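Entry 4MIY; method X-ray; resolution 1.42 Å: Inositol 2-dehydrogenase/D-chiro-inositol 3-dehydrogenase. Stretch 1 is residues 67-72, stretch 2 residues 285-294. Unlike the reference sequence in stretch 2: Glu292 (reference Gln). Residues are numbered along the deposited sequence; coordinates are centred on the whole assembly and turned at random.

Stretch 1 67-72: IDAVFV
Stretch 2 285-294: EVQEFIDEVA

A short strand, Ala69 to Val72, lies under a helix that enters from earlier in the chain and runs through Glu285 and beyond. Their axes approach to 10.8 Å and run nearly antiparallel, at 155°, so rising strand numbers meet falling helix numbers: Ala69 CA sits 7.6 Å from Val293 CA, and Phe71 CA 10.0 Å from Val286 CA. The strand is extended, with phi/psi from -147/150 at Ala69 to -103/109 at Val72; Asp68 just before it is bent to -86/-37. The helix stays near -60/-45, its turns tied by i to i+4 bonds such as Phe289 N to Glu285 O (3.2 Å) and Val293 N to Phe289 O (3.1 Å).

No hydrogen bond crosses the interface; it is held by apolar packing, and side-chain size follows backbone spacing. Where the backbones are close, Ala69 points its methyl toward the helix, CB reaching Phe289 CE2 at 4.0 Å, at the edge of that ring, and Val293 CG2 at 4.5 Å. Where they are wider apart, Phe71 spans the gap. Its CA-to-CB bond points sideways, but chi1 -82° (m) and chi2 60° bring the ring end nearer. There CZ lies 4.0 Å from Val286 CG1, at the ring's edge, and CE1 3.8 Å from Phe289 CE2.

Phe289 points toward the strand with chi1 176° (t) and chi2 79°. Its ring is perpendicular to that of Phe71, centroids 5.5 Å apart, in an oblique pairing. Val286 (176°) and Val293 (180°) are also t; Val293 CG1 meets Asp68 CB at 4.3 Å, while Asp68, chi1 m, has OD2 hydrogen-bonded elsewhere in the structure.

Polar side chains Gln287, Glu288, Asp291 and Glu292 stay out of the strand's reach. Gln287 (t, p) donates from NE2 to Asp291 OD1 at 3.0 Å, one turn along.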

ATOM      1  N   ILE A  67      20.973 -27.268 -37.037  1.00 22.69           N
ATOM      2  CA  ILE A  67      20.083 -26.690 -36.049  1.00 20.93           C
ATOM      3  C   ILE A  67      20.430 -27.269 -34.695  1.00 23.59           C
ATOM      4  O   ILE A  67      20.472 -28.446 -34.529  1.00 23.33           O
ATOM      5  CB  ILE A  67      18.630 -27.012 -36.336  1.00 22.39           C
ATOM      6  CG1 ILE A  67      18.187 -26.448 -37.659  1.00 24.24           C
ATOM      7  CG2 ILE A  67      17.795 -26.389 -35.331  1.00 23.34           C
ATOM      8  CD1 ILE A  67      16.816 -26.744 -37.973  1.00 27.03           C
ATOM      9  N   ASP A  68      20.664 -26.393 -33.728  1.00 20.50           N
ATOM     10  CA  ASP A  68      21.078 -26.785 -32.412  1.00 20.56           C
ATOM     11  C   ASP A  68      19.860 -27.112 -31.526  1.00 19.92           C
ATOM     12  O   ASP A  68      19.893 -27.972 -30.709  1.00 18.94           O
ATOM     13  CB  ASP A  68      21.880 -25.623 -31.775  1.00 21.19           C
ATOM     14  CG  ASP A  68      23.215 -25.362 -32.457  1.00 23.87           C
ATOM     15  OD1 ASP A  68      23.982 -26.288 -32.566  1.00 29.69           O
ATOM     16  OD2 ASP A  68      23.489 -24.252 -32.848  1.00 21.28           O
ATOM     17  N   ALA A  69      18.807 -26.344 -31.722  1.00 21.37           N
ATOM     18  CA  ALA A  69      17.632 -26.432 -30.897  1.00 18.52           C
ATOM     19  C   ALA A  69      16.369 -26.139 -31.683  1.00 14.84           C
ATOM     20  O   ALA A  69      16.373 -25.399 -32.605  1.00 19.83           O
ATOM     21  CB  ALA A  69      17.733 -25.466 -29.726  1.00 19.17           C
ATOM     22  N   VAL A  70      15.303 -26.770 -31.243  1.00 19.06           N
ATOM     23  CA  VAL A  70      13.995 -26.529 -31.795  1.00 19.15           C
ATOM     24  C   VAL A  70      13.007 -25.978 -30.770  1.00 18.92           C
ATOM     25  O   VAL A  70      13.019 -26.373 -29.654  1.00 20.63           O
ATOM     26  CB  VAL A  70      13.423 -27.782 -32.510  1.00 21.47           C
ATOM     27  CG1 VAL A  70      14.329 -28.172 -33.645  1.00 24.68           C
ATOM     28  CG2 VAL A  70      13.273 -28.919 -31.589  1.00 22.35           C
ATOM     29  N   PHE A  71      12.196 -25.045 -31.211  1.00 18.97           N
ATOM     30  CA  PHE A  71      11.075 -24.552 -30.435  1.00 19.70           C
ATOM     31  C   PHE A  71       9.790 -25.122 -31.005  1.00 19.52           C
ATOM     32  O   PHE A  71       9.540 -24.977 -32.150  1.00 21.44           O
ATOM     33  CB  PHE A  71      11.023 -23.028 -30.474  1.00 19.48           C
ATOM     34  CG  PHE A  71      11.938 -22.364 -29.497  1.00 18.62           C
ATOM     35  CD1 PHE A  71      13.271 -22.564 -29.552  1.00 20.55           C
ATOM     36  CD2 PHE A  71      11.449 -21.541 -28.541  1.00 22.11           C
ATOM     37  CE1 PHE A  71      14.087 -21.945 -28.674  1.00 21.12           C
ATOM     38  CE2 PHE A  71      12.267 -20.973 -27.662  1.00 23.11           C
ATOM     39  CZ  PHE A  71      13.577 -21.157 -27.739  1.00 20.77           C
ATOM     40  N   VAL A  72       9.022 -25.803 -30.186  1.00 19.45           N
ATOM     41  CA  VAL A  72       7.764 -26.380 -30.640  1.00 19.95           C
ATOM     42  C   VAL A  72       6.623 -25.531 -30.147  1.00 19.45           C
ATOM     43  O   VAL A  72       6.344 -25.501 -28.980  1.00 22.67           O
ATOM     44  CB  VAL A  72       7.563 -27.756 -30.137  1.00 20.09           C
ATOM     45  CG1 VAL A  72       6.345 -28.362 -30.760  1.00 23.12           C
ATOM     46  CG2 VAL A  72       8.785 -28.615 -30.337  1.00 22.87           C
ATOM     47  N   GLU A 285      13.019 -16.923 -19.312  1.00 14.24           N
ATOM     48  CA  GLU A 285      12.894 -18.324 -19.599  1.00 16.83           C
ATOM     49  C   GLU A 285      13.625 -18.748 -20.862  1.00 16.54           C
ATOM     50  O   GLU A 285      14.376 -19.666 -20.854  1.00 16.64           O
ATOM     51  CB  GLU A 285      11.417 -18.618 -19.691  1.00 18.05           C
ATOM     52  CG  GLU A 285      11.019 -19.763 -20.472  1.00 20.91           C
ATOM     53  CD  GLU A 285       9.505 -19.866 -20.697  1.00 16.18           C
ATOM     54  OE1 GLU A 285       8.929 -20.682 -20.033  1.00 18.63           O
ATOM     55  OE2 GLU A 285       8.956 -19.185 -21.545  1.00 16.99           O
ATOM     56  N   VAL A 286      13.421 -18.023 -21.926  1.00 12.83           N
ATOM     57  CA  VAL A 286      14.043 -18.321 -23.179  1.00 15.42           C
ATOM     58  C   VAL A 286      15.534 -17.999 -23.176  1.00 14.79           C
ATOM     59  O   VAL A 286      16.316 -18.724 -23.729  1.00 15.86           O
ATOM     60  CB  VAL A 286      13.315 -17.614 -24.320  1.00 13.64           C
ATOM     61  CG1 VAL A 286      14.016 -17.843 -25.596  1.00 16.22           C
ATOM     62  CG2 VAL A 286      11.934 -18.109 -24.407  1.00 17.02           C
ATOM     63  N   GLN A 287      15.935 -16.943 -22.494  1.00 15.86           N
ATOM     64  CA  GLN A 287      17.333 -16.641 -22.424  1.00 15.15           C
ATOM     65  C   GLN A 287      18.078 -17.717 -21.681  1.00 14.63           C
ATOM     66  O   GLN A 287      19.173 -18.052 -22.041  1.00 15.74           O
ATOM     67  CB  GLN A 287      17.577 -15.312 -21.750  1.00 14.20           C
ATOM     68  CG  GLN A 287      19.022 -14.865 -21.784  1.00 15.25           C
ATOM     69  CD  GLN A 287      19.497 -14.515 -23.165  1.00 16.19           C
ATOM     70  OE1 GLN A 287      19.163 -13.501 -23.707  1.00 15.83           O
ATOM     71  NE2 GLN A 287      20.311 -15.367 -23.714  1.00 17.64           N
ATOM     72  N   GLU A 288      17.483 -18.260 -20.641  1.00 13.66           N
ATOM     73  CA  GLU A 288      18.125 -19.326 -19.903  1.00 15.39           C
ATOM     74  C   GLU A 288      18.288 -20.600 -20.766  1.00 16.75           C
ATOM     75  O   GLU A 288      19.320 -21.219 -20.756  1.00 17.02           O
ATOM     76  CB  GLU A 288      17.352 -19.665 -18.644  1.00 15.51           C
ATOM     77  CG  GLU A 288      18.050 -20.655 -17.749  1.00 18.34           C
ATOM     78  CD  GLU A 288      17.182 -21.126 -16.630  1.00 18.25           C
ATOM     79  OE1 GLU A 288      16.332 -21.959 -16.866  1.00 20.45           O
ATOM     80  OE2 GLU A 288      17.349 -20.635 -15.534  1.00 22.60           O
ATOM     81  N   PHE A 289      17.274 -20.948 -21.526  1.00 14.56           N
ATOM     82  CA  PHE A 289      17.343 -22.096 -22.405  1.00 15.28           C
ATOM     83  C   PHE A 289      18.488 -21.915 -23.410  1.00 15.16           C
ATOM     84  O   PHE A 289      19.307 -22.765 -23.564  1.00 16.10           O
ATOM     85  CB  PHE A 289      15.996 -22.307 -23.102  1.00 16.19           C
ATOM     86  CG  PHE A 289      15.997 -23.435 -24.105  1.00 15.72           C
ATOM     87  CD1 PHE A 289      15.905 -24.732 -23.707  1.00 17.69           C
ATOM     88  CD2 PHE A 289      16.121 -23.182 -25.428  1.00 17.46           C
ATOM     89  CE1 PHE A 289      15.940 -25.749 -24.633  1.00 17.36           C
ATOM     90  CE2 PHE A 289      16.139 -24.198 -26.326  1.00 16.61           C
ATOM     91  CZ  PHE A 289      16.059 -25.458 -25.924  1.00 17.69           C
ATOM     92  N   ILE A 290      18.523 -20.783 -24.067  1.00 14.94           N
ATOM     93  CA  ILE A 290      19.579 -20.493 -25.001  1.00 16.93           C
ATOM     94  C   ILE A 290      20.974 -20.556 -24.357  1.00 16.66           C
ATOM     95  O   ILE A 290      21.862 -21.132 -24.911  1.00 16.38           O
ATOM     96  CB  ILE A 290      19.369 -19.125 -25.662  1.00 19.60           C
ATOM     97  CG1 ILE A 290      18.132 -19.121 -26.568  1.00 18.22           C
ATOM     98  CG2 ILE A 290      20.604 -18.688 -26.441  1.00 19.05           C
ATOM     99  CD1 ILE A 290      18.116 -20.194 -27.617  1.00 20.54           C
ATOM    100  N   ASP A 291      21.137 -19.973 -23.184  1.00 16.91           N
ATOM    101  CA  ASP A 291      22.391 -20.014 -22.476  1.00 17.49           C
ATOM    102  C   ASP A 291      22.856 -21.432 -22.147  1.00 18.42           C
ATOM    103  O   ASP A 291      24.008 -21.727 -22.189  1.00 17.23           O
ATOM    104  CB  ASP A 291      22.303 -19.233 -21.172  1.00 17.80           C
ATOM    105  CG  ASP A 291      22.186 -17.731 -21.361  1.00 24.12           C
ATOM    106  OD1 ASP A 291      22.339 -17.198 -22.449  1.00 25.19           O
ATOM    107  OD2 ASP A 291      21.985 -17.069 -20.356  1.00 25.40           O
ATOM    108  N   GLU A 292      21.934 -22.303 -21.809  1.00 14.85           N
ATOM    109  CA  GLU A 292      22.278 -23.678 -21.579  1.00 14.95           C
ATOM    110  C   GLU A 292      22.722 -24.377 -22.847  1.00 16.72           C
ATOM    111  O   GLU A 292      23.680 -25.082 -22.843  1.00 16.18           O
ATOM    112  CB  GLU A 292      21.109 -24.428 -20.926  1.00 15.36           C
ATOM    113  CG  GLU A 292      20.831 -24.028 -19.508  1.00 17.38           C
ATOM    114  CD  GLU A 292      22.000 -24.229 -18.584  1.00 20.67           C
ATOM    115  OE1 GLU A 292      22.498 -23.243 -18.069  1.00 20.97           O
ATOM    116  OE2 GLU A 292      22.391 -25.363 -18.355  1.00 21.86           O
ATOM    117  N   VAL A 293      22.006 -24.160 -23.922  1.00 17.40           N
ATOM    118  CA  VAL A 293      22.332 -24.774 -25.172  1.00 16.90           C
ATOM    119  C   VAL A 293      23.686 -24.317 -25.618  1.00 18.25           C
ATOM    120  O   VAL A 293      24.489 -25.091 -26.073  1.00 18.70           O
ATOM    121  CB  VAL A 293      21.311 -24.470 -26.271  1.00 16.63           C
ATOM    122  CG1 VAL A 293      21.716 -25.131 -27.528  1.00 20.60           C
ATOM    123  CG2 VAL A 293      19.967 -25.003 -25.879  1.00 19.51           C
ATOM    124  N   ALA A 294      23.948 -23.052 -25.410  1.00 17.10           N
ATOM    125  CA  ALA A 294      25.177 -22.464 -25.862  1.00 16.62           C
ATOM    126  C   ALA A 294      26.392 -23.103 -25.211  1.00 18.82           C
ATOM    127  O   ALA A 294      27.430 -23.147 -25.798  1.00 20.33           O
ATOM    128  CB  ALA A 294      25.166 -20.964 -25.639  1.00 17.72           C
TER